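Local coordinates for protein putative methylthioribose-1-phosphate isomerase (Archaeoglobus fulgidus, PDB 1T5O) that probably interconverts 5-methylthioribose 1-phosphate and 5-methylthioribulose 1-phosphate, an isomerase step that serves methionine biosynthesis, at residues A[35-38]-A[39-43]; A[133-136]-A[137-141]. All blocks are in the same frame, centred on the assembly; numbering follows the deposited sequence.

Interaction 1 (A[35-38]-A[39-43]); sequences LADA and IKKLA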
# COMPACT_ATOMS: atom_id res chain seq x y z
N LEU A 35 -0.60 31.96 2.14
CA LEU A 35 -0.43 31.17 0.94
C LEU A 35 0.75 30.24 1.17
O LEU A 35 0.67 29.04 0.90
CB LEU A 35 -0.15 32.09 -0.25
CG LEU A 35 0.05 31.45 -1.63
CD1 LEU A 35 -1.18 30.63 -2.03
CD2 LEU A 35 0.33 32.56 -2.64
N ALA A 36 1.84 30.80 1.67
CA ALA A 36 3.03 30.00 1.92
C ALA A 36 2.71 28.81 2.83
O ALA A 36 3.18 27.69 2.57
CB ALA A 36 4.13 30.86 2.54
N ASP A 37 1.92 29.00 3.87
CA ASP A 37 1.66 27.85 4.72
C ASP A 37 0.71 26.90 4.04
O ASP A 37 0.77 25.69 4.27
CB ASP A 37 1.12 28.26 6.09
CG ASP A 37 1.51 27.27 7.18
OD1 ASP A 37 2.73 26.93 7.27
OD2 ASP A 37 0.63 26.83 7.96
N ALA A 38 -0.17 27.44 3.19
CA ALA A 38 -1.12 26.60 2.48
C ALA A 38 -0.30 25.67 1.59
O ALA A 38 -0.59 24.48 1.47
CB ALA A 38 -2.05 27.45 1.64
N ILE A 39 0.75 26.23 0.99
CA ILE A 39 1.64 25.48 0.13
C ILE A 39 2.36 24.40 0.95
O ILE A 39 2.46 23.25 0.52
CB ILE A 39 2.69 26.42 -0.51
CG1 ILE A 39 2.04 27.22 -1.64
CG2 ILE A 39 3.88 25.63 -1.02
CD1 ILE A 39 2.95 28.30 -2.22
N LYS A 40 2.84 24.79 2.13
CA LYS A 40 3.55 23.86 3.02
C LYS A 40 2.66 22.72 3.50
O LYS A 40 3.12 21.58 3.55
CB LYS A 40 4.09 24.59 4.25
CG LYS A 40 5.16 25.63 3.98
CD LYS A 40 5.58 26.27 5.31
CE LYS A 40 6.53 27.45 5.12
NZ LYS A 40 6.81 28.12 6.43
N LYS A 41 1.42 23.02 3.86
CA LYS A 41 0.49 22.00 4.36
C LYS A 41 -0.08 21.15 3.24
O LYS A 41 -0.89 20.25 3.49
CB LYS A 41 -0.74 22.61 5.05
CG LYS A 41 -0.52 23.69 6.07
CD LYS A 41 -1.87 23.96 6.78
CE LYS A 41 -3.01 24.26 5.78
NZ LYS A 41 -4.38 24.33 6.41
N LEU A 42 0.30 21.46 2.00
CA LEU A 42 -0.22 20.75 0.84
C LEU A 42 -1.71 21.05 0.66
O LEU A 42 -2.47 20.22 0.15
CB LEU A 42 -0.01 19.23 0.97
CG LEU A 42 1.43 18.73 1.18
CD1 LEU A 42 1.44 17.20 1.18
CD2 LEU A 42 2.36 19.27 0.08
N ALA A 43 -2.16 22.23 1.09
CA ALA A 43 -3.56 22.60 0.89
C ALA A 43 -3.69 22.86 -0.62
O ALA A 43 -4.77 22.70 -1.19
CB ALA A 43 -3.92 23.84 1.69

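Interaction 2 (A[133-136]-A[137-141]); sequences NRKM and GEYGA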
# COMPACT_ATOMS: atom_id res chain seq x y z
N ASN A 133 -4.89 21.49 -20.37
CA ASN A 133 -5.45 20.23 -19.88
C ASN A 133 -6.61 19.75 -20.72
O ASN A 133 -6.73 18.56 -20.97
CB ASN A 133 -5.87 20.36 -18.41
CG ASN A 133 -4.68 20.51 -17.50
OD1 ASN A 133 -3.59 20.07 -17.85
ND2 ASN A 133 -4.87 21.13 -16.33
N ARG A 134 -7.47 20.68 -21.17
CA ARG A 134 -8.60 20.32 -22.03
C ARG A 134 -8.08 19.84 -23.40
O ARG A 134 -8.61 18.89 -23.99
CB ARG A 134 -9.54 21.51 -22.26
CG ARG A 134 -10.38 21.98 -21.07
CD ARG A 134 -11.43 22.93 -21.63
NE ARG A 134 -12.00 23.90 -20.71
CZ ARG A 134 -12.03 25.21 -20.95
NH1 ARG A 134 -11.53 25.68 -22.09
NH2 ARG A 134 -12.55 26.04 -20.07
N LYS A 135 -7.06 20.52 -23.92
CA LYS A 135 -6.52 20.13 -25.23
C LYS A 135 -5.87 18.73 -25.09
O LYS A 135 -6.09 17.84 -25.93
CB LYS A 135 -5.48 21.17 -25.69
CG LYS A 135 -4.93 20.87 -27.06
CD LYS A 135 -4.20 22.06 -27.67
CE LYS A 135 -4.22 21.98 -29.20
NZ LYS A 135 -3.37 23.06 -29.79
N MET A 136 -5.08 18.55 -24.03
CA MET A 136 -4.43 17.27 -23.73
C MET A 136 -5.51 16.19 -23.58
O MET A 136 -5.38 15.05 -24.06
CB MET A 136 -3.64 17.37 -22.42
CG MET A 136 -2.99 16.07 -21.98
SD MET A 136 -2.32 16.27 -20.29
CE MET A 136 -1.20 17.46 -20.57
N GLY A 137 -6.58 16.56 -22.88
CA GLY A 137 -7.69 15.66 -22.66
C GLY A 137 -8.34 15.16 -23.95
O GLY A 137 -8.64 13.96 -24.07
N GLU A 138 -8.58 16.08 -24.89
CA GLU A 138 -9.19 15.76 -26.18
C GLU A 138 -8.30 14.78 -26.94
O GLU A 138 -8.80 13.84 -27.56
CB GLU A 138 -9.39 17.02 -27.02
CG GLU A 138 -10.46 17.95 -26.47
CD GLU A 138 -11.77 17.88 -27.24
OE1 GLU A 138 -12.41 16.80 -27.29
OE2 GLU A 138 -12.16 18.94 -27.81
N TYR A 139 -7.00 15.02 -26.93
CA TYR A 139 -6.06 14.12 -27.60
C TYR A 139 -6.10 12.76 -26.92
O TYR A 139 -6.17 11.75 -27.58
CB TYR A 139 -4.64 14.66 -27.52
CG TYR A 139 -4.34 15.74 -28.50
CD1 TYR A 139 -3.82 16.97 -28.07
CD2 TYR A 139 -4.47 15.52 -29.87
CE1 TYR A 139 -3.43 17.95 -28.99
CE2 TYR A 139 -4.08 16.50 -30.80
CZ TYR A 139 -3.56 17.71 -30.34
OH TYR A 139 -3.16 18.68 -31.25
N GLY A 140 -6.08 12.75 -25.58
CA GLY A 140 -6.10 11.49 -24.86
C GLY A 140 -7.40 10.73 -24.98
O GLY A 140 -7.39 9.49 -25.02
N ALA A 141 -8.53 11.45 -25.02
CA ALA A 141 -9.84 10.81 -25.12
C ALA A 141 -9.94 9.87 -26.32
O ALA A 141 -10.71 8.91 -26.30
CB ALA A 141 -10.98 11.89 -25.19

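Interaction 1 (A[35-38]-A[39-43])
I39 N donates to L35 O at 2.8 Å in the last turns of helix 32-40, the donor N lying almost on the line of the C=O bond, and is the first of four backbone bonds that pass from one half of the stretch to the other; K40 N to A36 O and K41 N to D37 O continue the i to i+4 pattern. The pattern then changes: A38 O accepts from A43 N, five residues on (2.8 Å), and L42 N turns back to I39 O. With L42 at positive phi (67°), this is a Schellman motif, which ends the helix and turns the chain away. On the solvent side, the D37 side chain crosses those of K40 and K41 at about right angles. CG of D37 lies roughly anti to its own N (chi1 -150°), which sets D37 OD1 against K40 CD at 3.5 Å and D37 OD2 beside K41 CG at 3.8 Å. The ammonium ends stay farther off: D37 OD1 to K40 NZ is 4.3 Å, too long for a salt bridge, though the opposite charges would still attract. K41 CG also lies 3.0 Å from D37 O, the carbonyl oxygen that K41 N binds. On the buried side, L35 CG packs on I39 CD1 at 4.3 Å, and A38 CB and A43 CB meet at 4.1 Å at the Schellman turn. Beyond them, L35 and A36 rest on helix 70-85 through L84, A36 also on F83, while L35 and A38 lie on L12 and L14 of strand 12-15.

Interaction 2 (A[133-136]-A[137-141])
K135 and Y139 run side by side from successive turns because their first torsions differ: CG of K135 is anti to its backbone N (chi1 -177°), whereas CG of Y139 stands beside its own N (chi1 -79°). The lysine chain, extended beyond CG, follows one side of the phenol, with K135 CG 3.8 Å from Y139 CE1 and K135 CE 4.0 Å from Y139 OH. At the root of the ring, Y139 CD1 lies 3.2 Å from K135 O, the same carbonyl that accepts Y139 N at 3.1 Å. This is the i to i+4 geometry near the C-terminal end of the long helix 111-141, and G137, E138 and G140 donate to N133, R134 and M136 in the same way. With an alanine here instead of Y139, the aliphatic part of K135 would probably lose its aromatic neighbour and be freer to turn. E138, on the exposed side, lays its CG 3.2 Å from R134 O. The inward face is held differently: N133 ND2 donates to D163 O, M136 packs on P266, and A141 sits against S173 and A174 of helix 167-176, with its carbonyl O hydrogen-bonded to K179 NZ.

Interactions 1 and 2 both lie in C-terminal turns of helices, 32-40 and 111-141, on opposite sides of the chain's centre. Their centres are 29 Å apart and their nearest atoms about 15 Å, so they do not touch. Interaction 1 is the nearer to the predicted substrate site: the side chain of I39 is about 4 Å from that of R88, and that of L42 about 5 Å from that of R45. Interaction 2 is more remote, with about 9 Å between the side chains of N133 and A47 and about 12 Å between those of M136 and N243. The first leaves its helix just before R45; the second keeps i to i+4 bonding through A141.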